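Two-component system response regulator/GGDEF domain protein (Aeromonas salmonicida, PDB 3LUF) probably makes cyclic di-GMP from two GTP through a GGDEF domain that follows the two magnesium-binding receiver domains modelled here. Local coordinates at residues K6-E11 and V50-D55; Q26-E31 and Y111-V116; L128-S133 and R171-D176; H156-L161 and M179-G184. All blocks are in the same frame, centred on the assembly; numbering follows the deposited sequence.

Contact 1: K6-E11 and V50-D55; sequences KILIVE and VVALVD. With MG (magnesium ion), chain G.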
# COMPACT_ATOMS: atom_id res chain seq x y z
N LYS B 6 -12.41 -2.62 24.63
CA LYS B 6 -11.81 -1.69 25.59
C LYS B 6 -10.29 -1.68 25.45
O LYS B 6 -9.69 -2.70 25.09
CB LYS B 6 -12.21 -2.09 27.02
CG LYS B 6 -12.03 -0.96 28.02
CD LYS B 6 -13.09 -0.95 29.11
CE LYS B 6 -13.23 -2.29 29.77
NZ LYS B 6 -13.89 -2.06 31.08
N ILE B 7 -9.66 -0.52 25.67
CA ILE B 7 -8.18 -0.51 25.75
C ILE B 7 -7.72 0.03 27.09
O ILE B 7 -8.45 0.74 27.76
CB ILE B 7 -7.47 0.26 24.59
CG1 ILE B 7 -7.82 1.74 24.63
CG2 ILE B 7 -7.79 -0.39 23.21
CD1 ILE B 7 -6.72 2.63 24.23
N LEU B 8 -6.50 -0.35 27.46
CA LEU B 8 -5.89 0.06 28.72
C LEU B 8 -4.69 0.95 28.36
O LEU B 8 -3.88 0.60 27.50
CB LEU B 8 -5.39 -1.20 29.45
CG LEU B 8 -4.59 -0.88 30.75
CD1 LEU B 8 -5.53 -0.22 31.73
CD2 LEU B 8 -3.96 -2.15 31.35
N ILE B 9 -4.58 2.06 29.07
CA ILE B 9 -3.43 2.97 28.92
C ILE B 9 -2.81 3.09 30.29
O ILE B 9 -3.51 3.40 31.26
CB ILE B 9 -3.88 4.38 28.40
CG1 ILE B 9 -4.53 4.25 27.02
CG2 ILE B 9 -2.66 5.32 28.28
CD1 ILE B 9 -5.13 5.59 26.54
N VAL B 10 -1.51 2.81 30.39
CA VAL B 10 -0.80 3.06 31.66
C VAL B 10 0.38 3.97 31.33
O VAL B 10 1.34 3.56 30.68
CB VAL B 10 -0.32 1.74 32.32
CG1 VAL B 10 0.18 2.03 33.73
CG2 VAL B 10 -1.44 0.67 32.32
N GLU B 11 0.25 5.23 31.75
CA GLU B 11 1.18 6.28 31.36
C GLU B 11 1.12 7.40 32.39
O GLU B 11 0.05 7.96 32.66
CB GLU B 11 0.76 6.83 29.97
CG GLU B 11 1.47 8.16 29.58
CD GLU B 11 3.00 8.03 29.49
OE1 GLU B 11 3.48 7.39 28.55
OE2 GLU B 11 3.71 8.66 30.31
N VAL B 50 -8.64 -5.24 24.39
CA VAL B 50 -8.02 -5.48 23.09
C VAL B 50 -6.49 -5.44 23.18
O VAL B 50 -5.77 -6.31 22.64
CB VAL B 50 -8.50 -4.42 22.07
CG1 VAL B 50 -7.87 -4.65 20.71
CG2 VAL B 50 -10.02 -4.46 21.93
N VAL B 51 -5.98 -4.42 23.89
CA VAL B 51 -4.54 -4.17 23.96
C VAL B 51 -4.33 -3.16 25.07
O VAL B 51 -5.26 -2.44 25.44
CB VAL B 51 -4.06 -3.55 22.60
CG1 VAL B 51 -4.77 -2.20 22.38
CG2 VAL B 51 -2.51 -3.48 22.47
N ALA B 52 -3.11 -3.13 25.58
CA ALA B 52 -2.70 -2.10 26.54
C ALA B 52 -1.57 -1.27 25.94
O ALA B 52 -0.66 -1.83 25.36
CB ALA B 52 -2.19 -2.78 27.82
N LEU B 53 -1.63 0.06 26.10
CA LEU B 53 -0.51 0.93 25.70
C LEU B 53 0.23 1.21 26.99
O LEU B 53 -0.36 1.74 27.93
CB LEU B 53 -1.02 2.24 25.13
CG LEU B 53 -1.93 2.03 23.91
CD1 LEU B 53 -2.38 3.41 23.40
CD2 LEU B 53 -1.19 1.28 22.82
N VAL B 54 1.48 0.78 27.05
CA VAL B 54 2.23 0.69 28.30
C VAL B 54 3.51 1.51 28.26
O VAL B 54 4.44 1.22 27.47
CB VAL B 54 2.56 -0.80 28.67
CG1 VAL B 54 3.28 -0.89 30.07
CG2 VAL B 54 1.27 -1.64 28.70
N ASP B 55 3.59 2.50 29.17
CA ASP B 55 4.80 3.28 29.41
C ASP B 55 5.89 2.45 30.14
O ASP B 55 5.58 1.62 31.02
CB ASP B 55 4.42 4.52 30.22
CG ASP B 55 5.59 5.44 30.54
OD1 ASP B 55 6.55 5.60 29.74
OD2 ASP B 55 5.52 6.05 31.60
MG MG G . 6.64 7.55 32.47
O HOH W 1 6.29 8.81 30.88
O HOH W 2 7.58 9.07 33.59
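L53 sits opposite I9 and meets strand 6-10 through both backbone and side chain. L53 N donates to L8 O at 2.7 Å, and L53 O accepts from V10 N at 2.9 Å; its N and O thus both turn to strand 6-10 and bracket I9, in a parallel pairing whose strands run only 8° apart. CG lies anti to the carbonyl carbon (chi1 -59°), and beyond it CD1 comes to 4.3 Å from I9 CG1, on the sheet face that helix 14-27 covers through I24 and L20. V10 points to the other face, with L8, A52 and V54, and touches L58; its carbonyl O takes the N-H of D55 at 2.9 Å. That bond holds the D55 backbone next to E11. The D55 carboxylate comes up beside that of E11, OD1 standing 3.7 Å from E11 OE1, with the two planes 30° apart. K103 NZ forms salt bridges to D55 OD1 and E11 OE1. D55 OD2 binds magnesium directly at 2.1 Å, whereas E11 reaches the ion through a coordinated water that donates to E11 OE2 at 2.6 Å; OE2 also accepts from the backbone N of S13. D12 and the carbonyl of T57 also bind the metal. An acidic cluster at the carboxyl ends of adjoining central parallel strands is the hallmark of a receiver-domain phosphorylation site, and D55 is the predicted phospho-acceptor.

Contact 2: Q26-E31 and Y111-V116; sequences QQTGLE and YAVGLV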
# COMPACT_ATOMS: atom_id res chain seq x y z
N GLN B 26 -11.79 10.21 20.24
CA GLN B 26 -12.41 10.96 19.15
C GLN B 26 -12.38 10.18 17.85
O GLN B 26 -13.29 10.28 17.05
CB GLN B 26 -11.75 12.33 19.03
CG GLN B 26 -12.10 13.16 17.81
CD GLN B 26 -11.11 14.30 17.70
OE1 GLN B 26 -11.23 15.29 18.41
NE2 GLN B 26 -10.11 14.13 16.87
N GLN B 27 -11.35 9.37 17.67
CA GLN B 27 -11.10 8.74 16.40
C GLN B 27 -11.38 7.25 16.35
O GLN B 27 -11.36 6.66 15.28
CB GLN B 27 -9.65 9.03 15.96
CG GLN B 27 -9.36 10.51 15.83
CD GLN B 27 -7.92 10.79 15.47
OE1 GLN B 27 -7.38 10.24 14.50
NE2 GLN B 27 -7.29 11.66 16.24
N THR B 28 -11.63 6.63 17.51
CA THR B 28 -12.02 5.21 17.55
C THR B 28 -13.31 4.99 18.33
O THR B 28 -13.81 5.91 19.01
CB THR B 28 -10.93 4.32 18.18
OG1 THR B 28 -11.04 4.33 19.60
CG2 THR B 28 -9.52 4.77 17.74
N GLY B 29 -13.81 3.76 18.24
CA GLY B 29 -14.97 3.32 19.03
C GLY B 29 -14.63 2.59 20.32
O GLY B 29 -15.49 1.96 20.93
N LEU B 30 -13.38 2.69 20.76
CA LEU B 30 -12.92 1.97 21.95
C LEU B 30 -13.23 2.67 23.28
O LEU B 30 -13.06 3.88 23.40
CB LEU B 30 -11.40 1.74 21.85
CG LEU B 30 -10.97 0.85 20.69
CD1 LEU B 30 -9.45 0.97 20.49
CD2 LEU B 30 -11.37 -0.55 20.95
N GLU B 31 -13.68 1.89 24.28
CA GLU B 31 -13.75 2.38 25.67
C GLU B 31 -12.34 2.36 26.25
O GLU B 31 -11.58 1.44 25.98
CB GLU B 31 -14.63 1.48 26.54
CG GLU B 31 -16.00 2.06 26.91
CD GLU B 31 -17.12 1.34 26.19
OE1 GLU B 31 -16.91 0.96 25.02
OE2 GLU B 31 -18.19 1.14 26.80
N TYR B 111 0.25 7.55 15.63
CA TYR B 111 0.41 6.16 15.20
C TYR B 111 -0.42 5.18 16.09
O TYR B 111 -1.02 4.21 15.59
CB TYR B 111 1.89 5.75 15.19
CG TYR B 111 2.16 4.34 14.75
CD1 TYR B 111 2.31 4.01 13.38
CD2 TYR B 111 2.27 3.31 15.68
CE1 TYR B 111 2.56 2.67 12.98
CE2 TYR B 111 2.51 2.01 15.30
CZ TYR B 111 2.65 1.69 13.95
OH TYR B 111 2.90 0.38 13.63
N ALA B 112 -0.42 5.42 17.39
CA ALA B 112 -1.12 4.54 18.33
C ALA B 112 -2.64 4.50 18.04
O ALA B 112 -3.32 3.47 18.20
CB ALA B 112 -0.83 5.01 19.76
N VAL B 113 -3.17 5.62 17.55
CA VAL B 113 -4.60 5.75 17.31
C VAL B 113 -5.05 4.86 16.14
O VAL B 113 -5.97 4.04 16.26
CB VAL B 113 -5.00 7.23 17.03
CG1 VAL B 113 -6.49 7.35 16.79
CG2 VAL B 113 -4.57 8.14 18.19
N GLY B 114 -4.35 4.97 15.01
CA GLY B 114 -4.61 4.10 13.88
C GLY B 114 -4.38 2.66 14.22
O GLY B 114 -5.12 1.81 13.78
N LEU B 115 -3.36 2.39 15.04
CA LEU B 115 -3.04 1.02 15.41
C LEU B 115 -4.16 0.39 16.22
O LEU B 115 -4.60 -0.72 15.90
CB LEU B 115 -1.78 0.99 16.25
CG LEU B 115 -1.33 -0.37 16.78
CD1 LEU B 115 -1.16 -1.41 15.70
CD2 LEU B 115 -0.01 -0.21 17.56
N VAL B 116 -4.63 1.08 17.25
CA VAL B 116 -5.62 0.42 18.15
C VAL B 116 -6.97 0.23 17.45
O VAL B 116 -7.70 -0.73 17.72
CB VAL B 116 -5.79 1.12 19.53
CG1 VAL B 116 -4.42 1.07 20.28
CG2 VAL B 116 -6.34 2.56 19.38
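V113 and V116, one helical turn apart on helix 106-122, receive the end of helix 14-27 and the loop that follows it. This is the packing of the first and last helices on one face of the parallel sheet in the receiver fold, here in the first of the two receiver domains. Van der Waals contact does the work across the interface. V113 CG1, held anti to its own backbone N (chi1 -179°), presses on the aliphatic root of Q27, with CB 3.7 Å away, and the two side chains cross at about a right angle. The amide end of Q27 then passes over the same methyl, OE1 at 3.8 Å from V113 CG1, before bonding to Q110 on the same helix. T28 turns its methyl inward: T28 CG2 lies 4.1 Å from V113 CG1 and 4.2 Å from V116 CG2, resting between the two valines. V113 also touches A23 and I24, carrying the packing back along helix 14-27. Polar interactions stay on the loop side. T28 OG1 is bonded to the carbonyl of I24 in the last turn of its helix, and it accepts the N-H of L30 at 3.1 Å with a fairly straight 165° angle, an ST turn that shapes the departure from the helix toward strand 31-35. L30 follows the turn, its CB directed toward helix 106-122, and its side chain also touches I7 of strand 6-10. At its tip, L30 CD1 meets V116 CG2 at 3.7 Å.

Contact 3: L128-S133 and R171-D176; sequences LVVDDS and RLVLVD. With MG (magnesium ion), chain F.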
# COMPACT_ATOMS: atom_id res chain seq x y z
N LEU B 128 -5.67 -15.46 5.09
CA LEU B 128 -5.07 -16.75 4.74
C LEU B 128 -3.64 -16.54 4.28
O LEU B 128 -3.37 -15.66 3.45
CB LEU B 128 -5.87 -17.42 3.61
CG LEU B 128 -5.32 -18.69 2.94
CD1 LEU B 128 -5.07 -19.83 3.95
CD2 LEU B 128 -6.22 -19.16 1.77
N VAL B 129 -2.70 -17.31 4.85
CA VAL B 129 -1.30 -17.28 4.41
C VAL B 129 -1.03 -18.56 3.61
O VAL B 129 -1.29 -19.65 4.12
CB VAL B 129 -0.30 -17.22 5.62
CG1 VAL B 129 1.15 -17.22 5.10
CG2 VAL B 129 -0.57 -16.00 6.48
N VAL B 130 -0.56 -18.40 2.37
CA VAL B 130 -0.20 -19.52 1.46
C VAL B 130 1.29 -19.46 1.18
O VAL B 130 1.82 -18.52 0.58
CB VAL B 130 -0.96 -19.45 0.13
CG1 VAL B 130 -0.77 -20.74 -0.65
CG2 VAL B 130 -2.43 -19.20 0.38
N ASP B 131 1.98 -20.51 1.61
CA ASP B 131 3.44 -20.53 1.59
C ASP B 131 3.84 -21.97 1.80
O ASP B 131 3.36 -22.61 2.71
CB ASP B 131 3.98 -19.72 2.79
CG ASP B 131 5.49 -19.52 2.75
OD1 ASP B 131 6.20 -20.32 2.09
OD2 ASP B 131 5.97 -18.55 3.37
N ASP B 132 4.70 -22.47 0.92
CA ASP B 132 5.08 -23.90 0.98
C ASP B 132 6.20 -24.22 1.98
O ASP B 132 6.47 -25.39 2.25
CB ASP B 132 5.43 -24.42 -0.40
CG ASP B 132 6.60 -23.70 -1.01
OD1 ASP B 132 6.63 -22.45 -1.01
OD2 ASP B 132 7.51 -24.39 -1.50
N SER B 133 6.84 -23.19 2.50
CA SER B 133 7.82 -23.39 3.58
C SER B 133 7.21 -23.15 4.96
O SER B 133 6.77 -22.04 5.27
CB SER B 133 9.00 -22.45 3.38
OG SER B 133 9.55 -22.61 2.09
N ARG B 171 -11.02 -12.75 3.88
CA ARG B 171 -11.11 -11.60 2.98
C ARG B 171 -9.76 -11.18 2.39
O ARG B 171 -9.69 -10.30 1.54
CB ARG B 171 -11.75 -10.42 3.69
CG ARG B 171 -10.87 -9.76 4.76
CD ARG B 171 -11.62 -8.58 5.34
NE ARG B 171 -12.80 -9.05 6.08
CZ ARG B 171 -13.72 -8.26 6.61
NH1 ARG B 171 -13.64 -6.93 6.43
NH2 ARG B 171 -14.76 -8.80 7.27
N LEU B 172 -8.68 -11.79 2.90
CA LEU B 172 -7.35 -11.36 2.44
C LEU B 172 -6.47 -12.59 2.39
O LEU B 172 -6.47 -13.41 3.31
CB LEU B 172 -6.79 -10.29 3.38
CG LEU B 172 -5.27 -10.01 3.25
CD1 LEU B 172 -5.09 -9.30 1.96
CD2 LEU B 172 -4.71 -9.18 4.39
N VAL B 173 -5.77 -12.75 1.28
CA VAL B 173 -4.86 -13.86 1.05
C VAL B 173 -3.48 -13.30 0.77
O VAL B 173 -3.35 -12.36 -0.04
CB VAL B 173 -5.26 -14.74 -0.16
CG1 VAL B 173 -4.31 -15.95 -0.22
CG2 VAL B 173 -6.71 -15.21 -0.07
N LEU B 174 -2.46 -13.84 1.45
CA LEU B 174 -1.06 -13.55 1.14
C LEU B 174 -0.46 -14.77 0.46
O LEU B 174 -0.53 -15.87 0.99
CB LEU B 174 -0.29 -13.22 2.42
CG LEU B 174 -0.77 -12.02 3.27
CD1 LEU B 174 -1.95 -12.38 4.19
CD2 LEU B 174 0.37 -11.59 4.15
N VAL B 175 0.13 -14.56 -0.71
CA VAL B 175 0.48 -15.66 -1.63
C VAL B 175 1.97 -15.67 -1.99
O VAL B 175 2.46 -14.75 -2.60
CB VAL B 175 -0.33 -15.56 -2.95
CG1 VAL B 175 0.02 -16.73 -3.87
CG2 VAL B 175 -1.82 -15.60 -2.65
N ASP B 176 2.64 -16.75 -1.61
CA ASP B 176 4.01 -17.04 -2.01
C ASP B 176 4.06 -17.39 -3.48
O ASP B 176 3.29 -18.23 -3.96
CB ASP B 176 4.49 -18.23 -1.17
CG ASP B 176 5.92 -18.66 -1.49
OD1 ASP B 176 6.75 -17.82 -1.86
OD2 ASP B 176 6.17 -19.88 -1.38
MG MG F . 7.79 -21.00 -1.63
O HOH W 3 8.25 -20.64 0.41
O HOH W 4 9.53 -22.21 -1.79
O HOH W 5 8.90 -19.25 -2.06
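D176 closes the strand pairing with V130 and carries its side chain straight to the metal. Backbone bonds set the base: V130 N donates to L174 O, and D176 N donates to V130 O, the last pair in a parallel run whose strands lie 10° apart. D176 CB rests 3.2 Å from V130 O, close against the neighbouring strand. CG, anti to the backbone N (chi1 179°), carries the carboxylate over the strand ends, where its two oxygens part company. OD1 accepts from a magnesium-bound water at 2.6 Å. OD2 binds magnesium itself at 2.0 Å and has D132 OD1, the second direct ligand, only 2.6 Å away. The D132 and D176 side chains cross at about a right angle, yet their carboxylate planes are nearly coplanar. D131 stands one shell further out: its OD1 lies 3.5 Å from D176 OD2 and accepts from another coordinated water at 2.7 Å. The same D131 OD1 takes the N-H of S133 at 3.0 Å, from above the carboxylate plane, forming an Asx turn, while OD2 is bonded to S136. Three waters and the carbonyl of Y178 fill out six ligands around the ion. Such close approach of two carboxylate oxygens is tolerable because both are neighbouring ligands of the same cation, whose positive charge would offset their repulsion. D176, unmodified here, is the predicted phospho-acceptor, and its direct magnesium bond is consistent with the metal-assisted chemistry of receiver domains.

Contact 4: H156-L161 and M179-G184; sequences HAREAL and MPEIDG. With DMS (dimethyl sulfoxide), chain I.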
# COMPACT_ATOMS: atom_id res chain seq x y z
N HIS B 156 0.14 -25.06 0.20
CA HIS B 156 0.20 -25.08 -1.27
C HIS B 156 -1.12 -24.59 -1.84
O HIS B 156 -2.08 -24.39 -1.11
CB HIS B 156 0.57 -26.46 -1.82
CG HIS B 156 -0.16 -27.60 -1.19
ND1 HIS B 156 -1.53 -27.77 -1.29
CD2 HIS B 156 0.30 -28.67 -0.49
CE1 HIS B 156 -1.88 -28.88 -0.66
NE2 HIS B 156 -0.79 -29.44 -0.16
N ALA B 157 -1.16 -24.37 -3.15
CA ALA B 157 -2.36 -23.82 -3.78
C ALA B 157 -3.56 -24.70 -3.60
O ALA B 157 -4.66 -24.20 -3.33
CB ALA B 157 -2.12 -23.56 -5.25
N ARG B 158 -3.37 -26.01 -3.76
CA ARG B 158 -4.47 -26.94 -3.57
C ARG B 158 -5.14 -26.77 -2.19
O ARG B 158 -6.37 -26.64 -2.09
CB ARG B 158 -3.94 -28.35 -3.83
CG ARG B 158 -4.87 -29.49 -3.68
CD ARG B 158 -4.07 -30.78 -4.03
NE ARG B 158 -3.50 -30.73 -5.39
CZ ARG B 158 -4.16 -31.15 -6.47
NH1 ARG B 158 -5.37 -31.65 -6.31
NH2 ARG B 158 -3.62 -31.09 -7.67
N GLU B 159 -4.34 -26.72 -1.12
CA GLU B 159 -4.87 -26.51 0.22
C GLU B 159 -5.52 -25.13 0.37
O GLU B 159 -6.56 -25.02 1.02
CB GLU B 159 -3.79 -26.71 1.29
CG GLU B 159 -4.31 -26.49 2.70
CD GLU B 159 -3.36 -26.97 3.79
OE1 GLU B 159 -2.12 -26.86 3.62
OE2 GLU B 159 -3.88 -27.46 4.81
N ALA B 160 -4.92 -24.09 -0.22
CA ALA B 160 -5.47 -22.72 -0.16
C ALA B 160 -6.88 -22.70 -0.69
O ALA B 160 -7.75 -22.13 -0.08
CB ALA B 160 -4.56 -21.73 -0.94
N LEU B 161 -7.10 -23.33 -1.85
CA LEU B 161 -8.43 -23.35 -2.44
C LEU B 161 -9.43 -24.06 -1.55
O LEU B 161 -10.52 -23.56 -1.36
CB LEU B 161 -8.40 -24.02 -3.81
CG LEU B 161 -7.59 -23.28 -4.88
CD1 LEU B 161 -7.06 -24.21 -5.96
CD2 LEU B 161 -8.36 -22.04 -5.52
N MSE B 179 6.16 -22.12 -5.42
CA MSE B 179 5.54 -23.28 -4.78
C MSE B 179 5.53 -24.40 -5.80
O MSE B 179 5.45 -24.13 -6.98
CB MSE B 179 4.10 -22.98 -4.35
CG MSE B 179 4.02 -21.90 -3.23
SE MSE B 179 2.29 -21.70 -2.40
CE MSE B 179 1.29 -20.98 -3.95
N PRO B 180 5.60 -25.66 -5.34
CA PRO B 180 5.53 -26.74 -6.34
C PRO B 180 4.13 -26.89 -6.97
O PRO B 180 3.11 -26.54 -6.34
CB PRO B 180 5.96 -27.99 -5.55
CG PRO B 180 5.67 -27.65 -4.05
CD PRO B 180 5.88 -26.14 -3.97
N GLU B 181 4.13 -27.32 -8.23
CA GLU B 181 2.93 -27.69 -9.02
C GLU B 181 2.12 -26.51 -9.55
O GLU B 181 1.90 -26.38 -10.75
CB GLU B 181 2.02 -28.65 -8.23
CG GLU B 181 1.10 -29.44 -9.17
CD GLU B 181 -0.19 -29.95 -8.52
OE1 GLU B 181 -0.40 -29.83 -7.29
OE2 GLU B 181 -1.01 -30.49 -9.30
N ILE B 182 1.67 -25.66 -8.63
CA ILE B 182 0.88 -24.48 -8.97
C ILE B 182 1.53 -23.28 -8.29
O ILE B 182 1.51 -23.19 -7.06
CB ILE B 182 -0.59 -24.64 -8.48
CG1 ILE B 182 -1.21 -25.92 -9.07
CG2 ILE B 182 -1.44 -23.39 -8.82
CD1 ILE B 182 -2.44 -26.42 -8.35
N ASP B 183 2.11 -22.38 -9.06
CA ASP B 183 2.77 -21.25 -8.45
C ASP B 183 1.80 -20.20 -8.01
O ASP B 183 0.61 -20.29 -8.30
CB ASP B 183 3.87 -20.68 -9.35
CG ASP B 183 3.36 -20.02 -10.63
OD1 ASP B 183 2.43 -19.19 -10.63
OD2 ASP B 183 3.96 -20.29 -11.68
N GLY B 184 2.31 -19.18 -7.33
CA GLY B 184 1.48 -18.11 -6.75
C GLY B 184 0.66 -17.36 -7.80
O GLY B 184 -0.48 -16.97 -7.54
S DMS I . 2.76 -23.50 -12.80
O DMS I . 1.70 -22.54 -11.70
C1 DMS I . 3.34 -22.48 -14.19
C2 DMS I . 4.35 -23.82 -11.97
O HOH W 6 1.09 -24.97 -4.89
O HOH W 7 -0.83 -27.16 -5.10
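R158 and E181 meet edge on, their guanidinium and carboxylate planes only 4° apart. NH2 of R158 donates to OE2 of E181 at 3.1 Å, in the guanidinium plane and onto the syn lone pair, though the bond is bent to 143°; a second, longer link from the same NH2 to OE1 is weak. The arginine runs extended from its helix and bends at chi3 (-58°). Beneath this exposed salt bridge the packing turns apolar. A157 points its CB at the loop and meets I182 CG2 at 3.6 Å; that methyl lies anti to the I182 backbone N. Selenomethionine M179, a labelled residue, approaches from the metal side, its SE 4.1 Å from H156 CA. One water links the two backbones, accepting from A157 N at 2.9 Å and donating to the carbonyl O atoms of P180 and I182. The H156 ring leads away from the loop, its edge toward R158 C, and ND1 caps the helix by accepting from E159 N at 3.0 Å, the donor tilted somewhat from the ring plane. D183 N donates a hydrogen bond to the oxygen of a dimethyl sulfoxide, probably from the crystallisation liquor. The contact thus ties the start of helix 157-166 to the loop between strand 172-176 and helix 184-194: A157 also packs on L187 of that helix, A160 lies on L128 and V130 of strand 126-130, and M179 reaches D132 beside the magnesium.

The four contacts fall into two pairs, one in each receiver domain. Contacts 1 and 2 lie 11 Å apart between centres and touch, joined where strand 6-10 pairs with strand 31-35; their segments alternate along the chain. Contacts 3 and 4, 10 Å apart, do the same in the second domain, sharing the surroundings of the magnesium there. The helix 106-122 of contact 2 leads on to strand 126-130 of contact 3. Contacts 1 and 3 are equivalent pairings of the first and third strands in separate five-stranded parallel sheets, yet their centres stand 31 Å apart. The chain therefore carries two separate receiver domains in series, each with its own magnesium site; contact 2 lies away from both.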